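Local atomic coordinates of erythrocyte membrane protein 1 (Plasmodium falciparum, PDB entry 6S8T), a protein that probably binds host cell-surface receptors in the cytoadhesion of infected erythrocytes, this piece being its ICAM-1-binding DBLbeta domain. Residues I15-A20 / T285-Y290; H21-D26 / F395-K400; R183-D188 / R262-E267; P292-W297 / G383-Y388. All blocks are in the same frame, centred on the assembly; numbering follows the deposited sequence.

Contact 1: residues I15-A20 / T285-Y290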
loop_
_atom_site.group_PDB
_atom_site.type_symbol
_atom_site.label_atom_id
_atom_site.label_comp_id
_atom_site.label_asym_id
_atom_site.label_seq_id
_atom_site.Cartn_x
_atom_site.Cartn_y
_atom_site.Cartn_z
ATOM N N ILE A 15 16.673 -7.575 -0.440
ATOM C CA ILE A 15 16.451 -8.487 0.674
ATOM C C ILE A 15 15.154 -8.223 1.424
ATOM O O ILE A 15 14.872 -8.925 2.400
ATOM C CB ILE A 15 17.644 -8.466 1.650
ATOM C CG1 ILE A 15 17.856 -7.063 2.216
ATOM C CG2 ILE A 15 18.905 -8.932 0.948
ATOM C CD1 ILE A 15 19.166 -6.912 2.969
ATOM N N ALA A 16 14.345 -7.251 0.996
ATOM C CA ALA A 16 13.108 -6.955 1.719
ATOM C C ALA A 16 12.185 -8.167 1.769
ATOM O O ALA A 16 11.587 -8.454 2.814
ATOM C CB ALA A 16 12.391 -5.763 1.083
ATOM N N ASN A 17 12.069 -8.904 0.660
ATOM C CA ASN A 17 11.154 -10.042 0.631
ATOM C C ASN A 17 11.624 -11.163 1.550
ATOM O O ASN A 17 10.806 -11.811 2.214
ATOM C CB ASN A 17 10.988 -10.560 -0.796
ATOM C CG ASN A 17 9.892 -11.608 -0.908
ATOM O OD1 ASN A 17 8.716 -11.276 -1.062
ATOM N ND2 ASN A 17 10.274 -12.878 -0.827
ATOM N N GLN A 18 12.934 -11.415 1.598
ATOM C CA GLN A 18 13.444 -12.410 2.536
ATOM C C GLN A 18 13.278 -11.953 3.980
ATOM O O GLN A 18 13.072 -12.787 4.870
ATOM C CB GLN A 18 14.908 -12.726 2.232
ATOM C CG GLN A 18 15.111 -13.460 0.913
ATOM C CD GLN A 18 16.570 -13.762 0.624
ATOM O OE1 GLN A 18 17.142 -14.707 1.172
ATOM N NE2 GLN A 18 17.179 -12.958 -0.241
ATOM N N MET A 19 13.356 -10.644 4.236
ATOM C CA MET A 19 13.063 -10.152 5.578
ATOM C C MET A 19 11.600 -10.384 5.938
ATOM O O MET A 19 11.285 -10.743 7.081
ATOM C CB MET A 19 13.406 -8.666 5.697
ATOM C CG MET A 19 14.887 -8.327 5.582
ATOM S SD MET A 19 15.927 -9.142 6.812
ATOM C CE MET A 19 14.939 -8.937 8.289
ATOM N N ALA A 20 10.692 -10.184 4.974
ATOM C CA ALA A 20 9.275 -10.415 5.233
ATOM C C ALA A 20 9.011 -11.874 5.579
ATOM O O ALA A 20 8.199 -12.174 6.462
ATOM C CB ALA A 20 8.443 -9.994 4.019
ATOM N N THR A 285 0.896 -17.691 -1.187
ATOM C CA THR A 285 0.398 -16.498 -0.518
ATOM C C THR A 285 1.513 -15.458 -0.486
ATOM O O THR A 285 2.645 -15.779 -0.086
ATOM C CB THR A 285 -0.073 -16.813 0.908
ATOM O OG1 THR A 285 -1.013 -17.894 0.876
ATOM C CG2 THR A 285 -0.731 -15.593 1.539
ATOM N N PRO A 286 1.245 -14.218 -0.890
ATOM C CA PRO A 286 2.296 -13.197 -0.882
ATOM C C PRO A 286 2.670 -12.782 0.533
ATOM O O PRO A 286 1.924 -12.991 1.493
ATOM C CB PRO A 286 1.666 -12.034 -1.655
ATOM C CG PRO A 286 0.202 -12.218 -1.472
ATOM C CD PRO A 286 -0.021 -13.703 -1.437
ATOM N N LEU A 287 3.852 -12.175 0.647
ATOM C CA LEU A 287 4.401 -11.760 1.932
ATOM C C LEU A 287 4.355 -10.249 2.125
ATOM O O LEU A 287 5.013 -9.724 3.031
ATOM C CB LEU A 287 5.834 -12.271 2.079
ATOM C CG LEU A 287 5.994 -13.786 2.210
ATOM C CD1 LEU A 287 7.460 -14.175 2.130
ATOM C CD2 LEU A 287 5.379 -14.274 3.513
ATOM N N ASP A 288 3.583 -9.540 1.295
ATOM C CA ASP A 288 3.524 -8.084 1.387
ATOM C C ASP A 288 2.972 -7.620 2.730
ATOM O O ASP A 288 3.327 -6.536 3.206
ATOM C CB ASP A 288 2.674 -7.523 0.242
ATOM C CG ASP A 288 3.223 -7.886 -1.137
ATOM O OD1 ASP A 288 3.246 -9.088 -1.481
ATOM O OD2 ASP A 288 3.623 -6.963 -1.879
ATOM N N ASP A 289 2.109 -8.420 3.358
ATOM C CA ASP A 289 1.510 -8.011 4.624
ATOM C C ASP A 289 2.497 -8.004 5.794
ATOM O O ASP A 289 2.091 -7.643 6.905
ATOM C CB ASP A 289 0.310 -8.905 4.951
ATOM C CG ASP A 289 0.639 -10.388 4.893
ATOM O OD1 ASP A 289 1.524 -10.782 4.100
ATOM O OD2 ASP A 289 -0.003 -11.164 5.637
ATOM N N TYR A 290 3.766 -8.366 5.594
ATOM C CA TYR A 290 4.771 -8.251 6.647
ATOM C C TYR A 290 5.779 -7.141 6.394
ATOM O O TYR A 290 6.715 -6.980 7.184
ATOM C CB TYR A 290 5.506 -9.579 6.841
ATOM C CG TYR A 290 4.588 -10.701 7.238
ATOM C CD1 TYR A 290 4.226 -10.897 8.566
ATOM C CD2 TYR A 290 4.061 -11.554 6.281
ATOM C CE1 TYR A 290 3.373 -11.923 8.924
ATOM C CE2 TYR A 290 3.212 -12.577 6.627
ATOM C CZ TYR A 290 2.872 -12.761 7.947
ATOM O OH TYR A 290 2.026 -13.790 8.281
#

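Contact 2: residues H21-D26 / F395-K400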
loop_
_atom_site.group_PDB
_atom_site.type_symbol
_atom_site.label_atom_id
_atom_site.label_comp_id
_atom_site.label_asym_id
_atom_site.label_seq_id
_atom_site.Cartn_x
_atom_site.Cartn_y
_atom_site.Cartn_z
ATOM N N HIS A 21 9.689 -12.794 4.890
ATOM C CA HIS A 21 9.554 -14.211 5.208
ATOM C C HIS A 21 9.966 -14.495 6.648
ATOM O O HIS A 21 9.350 -15.327 7.324
ATOM C CB HIS A 21 10.385 -15.039 4.228
ATOM C CG HIS A 21 10.217 -16.517 4.389
ATOM N ND1 HIS A 21 10.957 -17.256 5.287
ATOM C CD2 HIS A 21 9.396 -17.394 3.766
ATOM C CE1 HIS A 21 10.597 -18.524 5.212
ATOM N NE2 HIS A 21 9.650 -18.635 4.297
ATOM N N GLN A 22 10.997 -13.804 7.141
ATOM C CA GLN A 22 11.408 -13.990 8.530
ATOM C C GLN A 22 10.347 -13.471 9.494
ATOM O O GLN A 22 10.071 -14.104 10.520
ATOM C CB GLN A 22 12.748 -13.296 8.780
ATOM C CG GLN A 22 13.223 -13.346 10.226
ATOM C CD GLN A 22 14.528 -12.605 10.430
ATOM O OE1 GLN A 22 15.331 -12.476 9.504
ATOM N NE2 GLN A 22 14.745 -12.103 11.639
ATOM N N MET A 23 9.742 -12.322 9.183
ATOM C CA MET A 23 8.670 -11.797 10.024
ATOM C C MET A 23 7.465 -12.733 10.042
ATOM O O MET A 23 6.809 -12.875 11.082
ATOM C CB MET A 23 8.261 -10.399 9.548
ATOM C CG MET A 23 9.386 -9.364 9.561
ATOM S SD MET A 23 10.004 -8.981 11.216
ATOM C CE MET A 23 11.350 -7.865 10.825
ATOM N N HIS A 24 7.161 -13.378 8.909
ATOM C CA HIS A 24 6.044 -14.320 8.854
ATOM C C HIS A 24 6.287 -15.532 9.745
ATOM O O HIS A 24 5.373 -15.992 10.441
ATOM C CB HIS A 24 5.803 -14.771 7.414
ATOM C CG HIS A 24 4.885 -15.952 7.296
ATOM N ND1 HIS A 24 3.570 -15.920 7.710
ATOM C CD2 HIS A 24 5.093 -17.198 6.807
ATOM C CE1 HIS A 24 3.008 -17.095 7.481
ATOM N NE2 HIS A 24 3.910 -17.888 6.934
ATOM N N GLU A 25 7.508 -16.072 9.726
ATOM C CA GLU A 25 7.814 -17.228 10.564
ATOM C C GLU A 25 7.696 -16.881 12.041
ATOM O O GLU A 25 7.151 -17.663 12.827
ATOM C CB GLU A 25 9.214 -17.755 10.247
ATOM C CG GLU A 25 9.390 -18.261 8.822
ATOM C CD GLU A 25 8.406 -19.357 8.462
ATOM O OE1 GLU A 25 7.738 -19.240 7.414
ATOM O OE2 GLU A 25 8.295 -20.334 9.232
ATOM N N ASP A 26 8.193 -15.705 12.435
ATOM C CA ASP A 26 8.120 -15.295 13.835
ATOM C C ASP A 26 6.675 -15.153 14.297
ATOM O O ASP A 26 6.331 -15.552 15.417
ATOM C CB ASP A 26 8.879 -13.983 14.035
ATOM C CG ASP A 26 10.368 -14.121 13.773
ATOM O OD1 ASP A 26 10.836 -15.258 13.546
ATOM O OD2 ASP A 26 11.072 -13.088 13.792
ATOM N N PHE A 395 13.897 -2.114 10.531
ATOM C CA PHE A 395 15.201 -1.541 10.205
ATOM C C PHE A 395 16.325 -2.167 11.031
ATOM O O PHE A 395 17.453 -2.285 10.540
ATOM C CB PHE A 395 15.175 -0.024 10.406
ATOM C CG PHE A 395 14.659 0.749 9.219
ATOM C CD1 PHE A 395 14.672 0.196 7.947
ATOM C CD2 PHE A 395 14.171 2.038 9.375
ATOM C CE1 PHE A 395 14.207 0.913 6.853
ATOM C CE2 PHE A 395 13.704 2.761 8.287
ATOM C CZ PHE A 395 13.723 2.196 7.023
ATOM N N LYS A 396 16.051 -2.572 12.275
ATOM C CA LYS A 396 17.088 -3.216 13.081
ATOM C C LYS A 396 17.491 -4.564 12.495
ATOM O O LYS A 396 18.681 -4.892 12.432
ATOM C CB LYS A 396 16.615 -3.395 14.524
ATOM C CG LYS A 396 16.893 -2.212 15.427
ATOM C CD LYS A 396 16.557 -2.551 16.870
ATOM C CE LYS A 396 17.189 -1.557 17.828
ATOM N NZ LYS A 396 18.679 -1.572 17.728
ATOM N N GLU A 397 16.513 -5.363 12.069
ATOM C CA GLU A 397 16.835 -6.640 11.447
ATOM C C GLU A 397 17.507 -6.446 10.093
ATOM O O GLU A 397 18.351 -7.260 9.698
ATOM C CB GLU A 397 15.572 -7.487 11.316
ATOM C CG GLU A 397 15.038 -8.015 12.636
ATOM C CD GLU A 397 16.059 -8.854 13.380
ATOM O OE1 GLU A 397 16.726 -8.315 14.289
ATOM O OE2 GLU A 397 16.202 -10.048 13.047
ATOM N N LEU A 398 17.163 -5.371 9.381
ATOM C CA LEU A 398 17.821 -5.071 8.113
ATOM C C LEU A 398 19.278 -4.675 8.333
ATOM O O LEU A 398 20.180 -5.163 7.638
ATOM C CB LEU A 398 17.058 -3.959 7.394
ATOM C CG LEU A 398 17.375 -3.671 5.928
ATOM C CD1 LEU A 398 17.103 -4.897 5.086
ATOM C CD2 LEU A 398 16.545 -2.495 5.437
ATOM N N GLN A 399 19.528 -3.790 9.301
ATOM C CA GLN A 399 20.892 -3.380 9.616
ATOM C C GLN A 399 21.724 -4.546 10.133
ATOM O O GLN A 399 22.937 -4.598 9.895
ATOM C CB GLN A 399 20.861 -2.237 10.636
ATOM C CG GLN A 399 20.294 -0.932 10.071
ATOM C CD GLN A 399 19.706 -0.024 11.136
ATOM O OE1 GLN A 399 19.709 -0.352 12.321
ATOM N NE2 GLN A 399 19.179 1.121 10.713
ATOM N N LYS A 400 21.091 -5.493 10.825
ATOM C CA LYS A 400 21.808 -6.648 11.353
ATOM C C LYS A 400 22.309 -7.554 10.230
ATOM O O LYS A 400 23.418 -8.095 10.310
ATOM C CB LYS A 400 20.894 -7.413 12.310
ATOM C CG LYS A 400 21.472 -8.681 12.898
ATOM C CD LYS A 400 20.470 -9.307 13.853
ATOM C CE LYS A 400 20.986 -10.611 14.413
ATOM N NZ LYS A 400 20.044 -11.229 15.391
#

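Contact 3: residues R183-D188 / R262-E267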
loop_
_atom_site.group_PDB
_atom_site.type_symbol
_atom_site.label_atom_id
_atom_site.label_comp_id
_atom_site.label_asym_id
_atom_site.label_seq_id
_atom_site.Cartn_x
_atom_site.Cartn_y
_atom_site.Cartn_z
ATOM N N ARG A 183 -1.854 -6.977 -4.507
ATOM C CA ARG A 183 -1.042 -7.374 -3.359
ATOM C C ARG A 183 -0.970 -6.257 -2.324
ATOM O O ARG A 183 -0.985 -6.522 -1.116
ATOM C CB ARG A 183 0.355 -7.786 -3.825
ATOM C CG ARG A 183 0.355 -9.047 -4.678
ATOM C CD ARG A 183 1.676 -9.255 -5.401
ATOM N NE ARG A 183 2.800 -9.342 -4.473
ATOM C CZ ARG A 183 4.051 -9.596 -4.841
ATOM N NH1 ARG A 183 4.338 -9.794 -6.122
ATOM N NH2 ARG A 183 5.012 -9.655 -3.928
ATOM N N TYR A 184 -0.909 -5.001 -2.780
ATOM C CA TYR A 184 -0.969 -3.868 -1.859
ATOM C C TYR A 184 -2.292 -3.834 -1.102
ATOM O O TYR A 184 -2.325 -3.494 0.087
ATOM C CB TYR A 184 -0.767 -2.557 -2.621
ATOM C CG TYR A 184 0.613 -2.362 -3.215
ATOM C CD1 TYR A 184 1.750 -2.791 -2.538
ATOM C CD2 TYR A 184 0.777 -1.740 -4.451
ATOM C CE1 TYR A 184 3.012 -2.608 -3.075
ATOM C CE2 TYR A 184 2.035 -1.555 -4.999
ATOM C CZ TYR A 184 3.150 -1.992 -4.304
ATOM O OH TYR A 184 4.406 -1.811 -4.837
ATOM N N SER A 185 -3.399 -4.168 -1.775
ATOM C CA SER A 185 -4.701 -4.159 -1.114
ATOM C C SER A 185 -4.816 -5.288 -0.099
ATOM O O SER A 185 -5.416 -5.115 0.968
ATOM C CB SER A 185 -5.821 -4.263 -2.150
ATOM O OG SER A 185 -7.055 -4.591 -1.531
ATOM N N PHE A 186 -4.259 -6.459 -0.421
ATOM C CA PHE A 186 -4.220 -7.556 0.541
ATOM C C PHE A 186 -3.420 -7.166 1.781
ATOM O O PHE A 186 -3.791 -7.517 2.907
ATOM C CB PHE A 186 -3.627 -8.804 -0.121
ATOM C CG PHE A 186 -3.207 -9.886 0.845
ATOM C CD1 PHE A 186 -4.148 -10.713 1.441
ATOM C CD2 PHE A 186 -1.865 -10.094 1.131
ATOM C CE1 PHE A 186 -3.758 -11.718 2.322
ATOM C CE2 PHE A 186 -1.468 -11.096 2.010
ATOM C CZ PHE A 186 -2.417 -11.908 2.604
ATOM N N ALA A 187 -2.331 -6.418 1.595
ATOM C CA ALA A 187 -1.511 -6.023 2.736
ATOM C C ALA A 187 -2.190 -4.931 3.554
ATOM O O ALA A 187 -2.135 -4.952 4.790
ATOM C CB ALA A 187 -0.135 -5.566 2.259
ATOM N N ASP A 188 -2.838 -3.971 2.882
ATOM C CA ASP A 188 -3.574 -2.925 3.590
ATOM C C ASP A 188 -4.702 -3.511 4.428
ATOM O O ASP A 188 -4.947 -3.058 5.552
ATOM C CB ASP A 188 -4.131 -1.902 2.595
ATOM C CG ASP A 188 -3.067 -0.949 2.067
ATOM O OD1 ASP A 188 -1.928 -0.950 2.595
ATOM O OD2 ASP A 188 -3.371 -0.196 1.118
ATOM N N ARG A 262 -7.080 -16.243 -0.928
ATOM C CA ARG A 262 -7.813 -17.108 -1.848
ATOM C C ARG A 262 -9.025 -16.392 -2.429
ATOM O O ARG A 262 -9.383 -16.603 -3.594
ATOM C CB ARG A 262 -8.240 -18.392 -1.139
ATOM C CG ARG A 262 -7.229 -19.519 -1.227
ATOM C CD ARG A 262 -7.703 -20.746 -0.461
ATOM N NE ARG A 262 -9.104 -21.060 -0.734
ATOM C CZ ARG A 262 -9.519 -21.839 -1.728
ATOM N NH1 ARG A 262 -8.642 -22.390 -2.555
ATOM N NH2 ARG A 262 -10.815 -22.069 -1.895
ATOM N N ALA A 263 -9.671 -15.540 -1.630
ATOM C CA ALA A 263 -10.812 -14.782 -2.129
ATOM C C ALA A 263 -10.395 -13.802 -3.217
ATOM O O ALA A 263 -11.174 -13.531 -4.139
ATOM C CB ALA A 263 -11.498 -14.049 -0.977
ATOM N N MET A 264 -9.173 -13.273 -3.132
ATOM C CA MET A 264 -8.645 -12.399 -4.171
ATOM C C MET A 264 -8.141 -13.173 -5.383
ATOM O O MET A 264 -8.121 -12.621 -6.491
ATOM C CB MET A 264 -7.523 -11.524 -3.600
ATOM C CG MET A 264 -8.001 -10.489 -2.584
ATOM S SD MET A 264 -6.661 -9.484 -1.910
ATOM C CE MET A 264 -7.569 -8.121 -1.188
ATOM N N GLN A 265 -7.746 -14.436 -5.204
ATOM C CA GLN A 265 -7.298 -15.240 -6.335
ATOM C C GLN A 265 -8.427 -15.564 -7.306
ATOM O O GLN A 265 -8.150 -15.907 -8.462
ATOM C CB GLN A 265 -6.653 -16.538 -5.846
ATOM C CG GLN A 265 -5.288 -16.363 -5.199
ATOM C CD GLN A 265 -4.673 -17.685 -4.767
ATOM O OE1 GLN A 265 -5.374 -18.595 -4.321
ATOM N NE2 GLN A 265 -3.356 -17.798 -4.905
ATOM N N CYS A 266 -9.687 -15.473 -6.866
ATOM C CA CYS A 266 -10.808 -15.737 -7.766
ATOM C C CYS A 266 -10.808 -14.786 -8.954
ATOM O O CYS A 266 -11.208 -15.170 -10.059
ATOM C CB CYS A 266 -12.133 -15.621 -7.012
ATOM S SG CYS A 266 -12.382 -16.819 -5.689
ATOM N N GLU A 267 -10.363 -13.548 -8.744
ATOM C CA GLU A 267 -10.352 -12.538 -9.792
ATOM C C GLU A 267 -9.022 -12.472 -10.530
ATOM O O GLU A 267 -9.007 -12.194 -11.735
ATOM C CB GLU A 267 -10.681 -11.167 -9.192
ATOM C CG GLU A 267 -11.944 -11.148 -8.333
ATOM C CD GLU A 267 -13.209 -11.405 -9.136
ATOM O OE1 GLU A 267 -13.216 -11.112 -10.351
ATOM O OE2 GLU A 267 -14.197 -11.903 -8.552
#

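Contact 4: residues P292-W297 / G383-Y388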
loop_
_atom_site.group_PDB
_atom_site.type_symbol
_atom_site.label_atom_id
_atom_site.label_comp_id
_atom_site.label_asym_id
_atom_site.label_seq_id
_atom_site.Cartn_x
_atom_site.Cartn_y
_atom_site.Cartn_z
ATOM N N PRO A 292 6.420 -3.200 6.480
ATOM C CA PRO A 292 5.747 -2.050 7.103
ATOM C C PRO A 292 5.028 -1.181 6.075
ATOM O O PRO A 292 5.553 -0.893 4.997
ATOM C CB PRO A 292 6.895 -1.298 7.777
ATOM C CG PRO A 292 7.903 -2.372 8.090
ATOM C CD PRO A 292 7.812 -3.349 6.943
ATOM N N GLN A 293 3.812 -0.758 6.431
ATOM C CA GLN A 293 2.949 -0.050 5.487
ATOM C C GLN A 293 3.588 1.241 4.982
ATOM O O GLN A 293 3.408 1.605 3.814
ATOM C CB GLN A 293 1.593 0.236 6.142
ATOM C CG GLN A 293 0.573 0.937 5.237
ATOM C CD GLN A 293 -0.794 1.058 5.890
ATOM O OE1 GLN A 293 -0.991 1.858 6.806
ATOM N NE2 GLN A 293 -1.745 0.256 5.426
ATOM N N ARG A 294 4.342 1.944 5.831
ATOM C CA ARG A 294 4.970 3.188 5.395
ATOM C C ARG A 294 5.970 2.944 4.269
ATOM O O ARG A 294 6.184 3.822 3.426
ATOM C CB ARG A 294 5.655 3.884 6.575
ATOM C CG ARG A 294 6.143 5.299 6.271
ATOM C CD ARG A 294 6.854 5.931 7.464
ATOM N NE ARG A 294 5.990 6.054 8.635
ATOM C CZ ARG A 294 5.185 7.087 8.871
ATOM N NH1 ARG A 294 5.125 8.096 8.010
ATOM N NH2 ARG A 294 4.437 7.108 9.968
ATOM N N LEU A 295 6.585 1.762 4.227
ATOM C CA LEU A 295 7.504 1.456 3.136
ATOM C C LEU A 295 6.765 0.997 1.884
ATOM O O LEU A 295 7.208 1.292 0.768
ATOM C CB LEU A 295 8.518 0.395 3.572
ATOM C CG LEU A 295 9.463 0.813 4.715
ATOM C CD1 LEU A 295 10.275 -0.374 5.212
ATOM C CD2 LEU A 295 10.382 1.944 4.279
ATOM N N ARG A 296 5.646 0.280 2.043
ATOM C CA ARG A 296 4.863 -0.126 0.879
ATOM C C ARG A 296 4.326 1.091 0.139
ATOM O O ARG A 296 4.445 1.192 -1.088
ATOM C CB ARG A 296 3.715 -1.051 1.297
ATOM C CG ARG A 296 4.157 -2.285 2.083
ATOM C CD ARG A 296 3.039 -3.328 2.196
ATOM N NE ARG A 296 1.752 -2.763 2.602
ATOM C CZ ARG A 296 1.261 -2.798 3.839
ATOM N NH1 ARG A 296 0.076 -2.256 4.096
ATOM N NH2 ARG A 296 1.951 -3.371 4.820
ATOM N N TRP A 297 3.760 2.048 0.879
ATOM C CA TRP A 297 3.196 3.240 0.255
ATOM C C TRP A 297 4.265 4.081 -0.437
ATOM O O TRP A 297 3.989 4.695 -1.474
ATOM C CB TRP A 297 2.444 4.067 1.300
ATOM C CG TRP A 297 1.164 3.430 1.777
ATOM C CD1 TRP A 297 0.640 2.231 1.375
ATOM C CD2 TRP A 297 0.243 3.969 2.732
ATOM N NE1 TRP A 297 -0.548 1.993 2.027
ATOM C CE2 TRP A 297 -0.812 3.044 2.866
ATOM C CE3 TRP A 297 0.214 5.142 3.494
ATOM C CZ2 TRP A 297 -1.887 3.259 3.725
ATOM C CZ3 TRP A 297 -0.852 5.354 4.348
ATOM C CH2 TRP A 297 -1.889 4.418 4.456
ATOM N N GLY A 383 9.221 7.484 20.396
ATOM C CA GLY A 383 8.316 7.100 19.331
ATOM C C GLY A 383 7.237 8.125 19.052
ATOM O O GLY A 383 7.528 9.234 18.590
ATOM N N GLY A 384 5.986 7.766 19.324
ATOM C CA GLY A 384 4.874 8.660 19.075
ATOM C C GLY A 384 4.033 8.248 17.884
ATOM O O GLY A 384 2.801 8.323 17.932
ATOM N N ASP A 385 4.684 7.815 16.808
ATOM C CA ASP A 385 3.962 7.381 15.620
ATOM C C ASP A 385 3.320 6.017 15.845
ATOM O O ASP A 385 3.789 5.204 16.646
ATOM C CB ASP A 385 4.898 7.322 14.413
ATOM C CG ASP A 385 5.177 8.690 13.821
ATOM O OD1 ASP A 385 4.230 9.497 13.705
ATOM O OD2 ASP A 385 6.347 8.958 13.470
ATOM N N ARG A 386 2.231 5.770 15.113
ATOM C CA ARG A 386 1.515 4.506 15.245
ATOM C C ARG A 386 2.375 3.322 14.820
ATOM O O ARG A 386 2.196 2.213 15.334
ATOM C CB ARG A 386 0.221 4.555 14.427
ATOM C CG ARG A 386 -0.644 3.305 14.521
ATOM C CD ARG A 386 -1.989 3.505 13.835
ATOM N NE ARG A 386 -2.770 4.564 14.465
ATOM C CZ ARG A 386 -3.935 5.013 14.007
ATOM N NH1 ARG A 386 -4.464 4.494 12.907
ATOM N NH2 ARG A 386 -4.572 5.981 14.649
ATOM N N ASP A 387 3.321 3.537 13.905
ATOM C CA ASP A 387 4.141 2.463 13.359
ATOM C C ASP A 387 5.592 2.527 13.826
ATOM O O ASP A 387 6.460 1.896 13.212
ATOM C CB ASP A 387 4.087 2.486 11.831
ATOM C CG ASP A 387 4.600 3.794 11.251
ATOM O OD1 ASP A 387 4.408 4.843 11.901
ATOM O OD2 ASP A 387 5.188 3.775 10.150
ATOM N N TYR A 388 5.881 3.276 14.893
ATOM C CA TYR A 388 7.271 3.453 15.309
ATOM C C TYR A 388 7.936 2.111 15.599
ATOM O O TYR A 388 9.002 1.805 15.051
ATOM C CB TYR A 388 7.350 4.372 16.528
ATOM C CG TYR A 388 8.770 4.632 16.977
ATOM C CD1 TYR A 388 9.573 5.545 16.307
ATOM C CD2 TYR A 388 9.311 3.956 18.063
ATOM C CE1 TYR A 388 10.873 5.780 16.707
ATOM C CE2 TYR A 388 10.609 4.185 18.473
ATOM C CZ TYR A 388 11.386 5.098 17.792
ATOM O OH TYR A 388 12.682 5.329 18.194
HETATM O O HOH W 1 4.515 1.400 8.623
#

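Contact 1: residues I15-A20 / T285-Y290
Ala20 packs its methyl group against the turn formed by Leu287 and Tyr290. Ala20 CB lies 4.0 Å from Leu287 CB and 4.1 Å from Tyr290 CB, so it sits against the roots of both side chains. The leucine reaches further back along the helix, where Leu287 CD1 comes within 4.1 Å of the carbonyl oxygen Asn17 O. Its CG stands beside the backbone N, anti to the carbonyl carbon (chi1 -68°), and the branch is carried toward Asn17.

Two backbone oxygens also take part. Ala20 CB rests 3.6 Å from Leu287 O, the oxygen that accepts the turn's own bond from Tyr290 N. In return, Ala20 O comes 3.8 Å from Tyr290 CB. It approaches the root of the ring obliquely. The tyrosine CG stands anti to its carbonyl carbon (chi1 -60°), and the ring leads away from Ala20.

The Tyr290 hydroxyl is hydrogen-bonded to Glu254, and Asp289 is salt-bridged to Arg257. The contact thus seats the start of helix 16-32 on the short 3-10 turn 288-290, within the Duffy-binding-like fold. No hydrogen bond links the two segments. The fit is apolar, and the small alanine methyl lets the backbones come near: Ala20 CA and Tyr290 CA are 5.2 Å apart.

Contact 2: residues H21-D26 / F395-K400
Gln22 reaches Glu397 with a fully extended chain: its CG is anti to the backbone N (chi1 176°) and the next torsion is also anti. Glu397 is bent instead, turning at chi2 (-58°), and this brings its carboxylate up to the end of the glutamine. The two side chains cross at about a right angle. Gln22 NE2 donates to Glu397 OE2 over 2.9 Å, with a bent N-H...O angle of 138°. The oxygen lies near the amide plane and uses its anti lone pair, on the side away from OE1. The amide and carboxylate planes are almost perpendicular.

This is a surface contact between two helices far apart in sequence, 16-32 and 388-402, in the helix-and-loop Duffy-binding-like (DBL) fold of this domain. The helices are well separated here: the nearest CA atoms, of Gln22 and Glu397, are 9.6 Å apart, and long side chains span the gap.

Met23 supplies the apolar part. Its chain bends at chi2 and the terminal CE meets Glu397 CG at 4.1 Å, touching the aliphatic stem of the glutamate. Met19 of helix 16-32 also packs on Glu397. Asp26 OD2 lies 6.0 Å from Glu397 OE2, and this like charge may slightly raise the carboxylate's proton affinity.

Contact 3: residues R183-D188 / R262-E267
Met264 reaches straight across to helix 172-194 and touches Phe186 with the end of its chain. Its SD lies 3.6 Å from Phe186 CB. The same sulfur is 5.5 Å from the centroid of the Phe186 ring, an oblique Met-aromatic contact 73° off the ring normal. The methyl goes past the sulfur to the helix backbone, with 3.8 Å between Met264 CE and Phe186 N. An extended methionine chain (chi2 179°) gives this reach. Ser185 is modelled in two positions; in the one described, its OG is near Met264 CE and hydrogen-bonded to Asp152.

The next shell fixes these groups. Trp261 meets the Phe186 ring edge-to-face. Ala149 and Ala153 of helix 137-163 pack on Met264, making this a buried meeting of three helices in the Duffy binding domain. Two residues further on, Cys266 is joined to Cys61 by a disulfide.

The interface is largely apolar, made by a thioether and its methyl, and the serine beside it finds its polar partner on a third helix.

Contact 4: residues P292-W297 / G383-Y388
The guanidinium of Arg294 meets the carboxylate of Asp387 at its edge, side-on, through NE and NH2. OD1 lies in the guanidinium plane and OD2 is tilted somewhat from it; the two flat groups are turned 36° apart. Nearby, Gln293 puts CG on one face of the Trp297 ring and CA on one face of the Arg296 guanidinium. Gly383, though poorly ordered, is modelled with its CA over the centre of the Tyr388 ring. The motif is a bidentate salt bridge. It joins the first turn of helix 293-319 to the loop that leads into helix 388-402.

Arg294 NE donates to Asp387 OD2 over 2.9 Å at 151°, and meets its syn lone pair. Arg294 NH2 donates to Asp387 OD1 over 3.0 Å in a nearly straight bond of 176°, on the syn side but somewhat out of the carboxylate plane. The arginine turns at chi3 to present this edge. Asp387 is an N-cap residue, but its side chain makes no capping bond and serves Arg294 instead. Asp385, poorly ordered, lies further off as an opposite charge; its own salt bridge is to Lys364.

A water also links the segments. It accepts from the backbone Arg294 N at 2.8 Å and donates to Asp387 OD2 at 2.9 Å.

Contacts 1 and 2 follow each other along helix 16-32, with centres 10 Å apart. Tyr290 OH of contact 1 reaches His24 ND1 of contact 2 at 2.7 Å, a probable hydrogen bond. Contact 3 is the buried one; its centre is 15 Å from that of contact 1, and the salt bridge from Arg183 NE to Asp288 OD1 (3.0 Å) joins them. Asp188 then ties contact 3 to contact 4: Asp188 OD1 is 2.8 Å from Arg296 NH1. Contacts 2 and 4 do not touch, their nearest atoms being about 4 Å apart; contact 4 holds the loop before helix 388-402 and contact 2 a later part of that helix. Together the four contacts connect helices 16-32, 172-194, 246-268, 293-319 and 388-402.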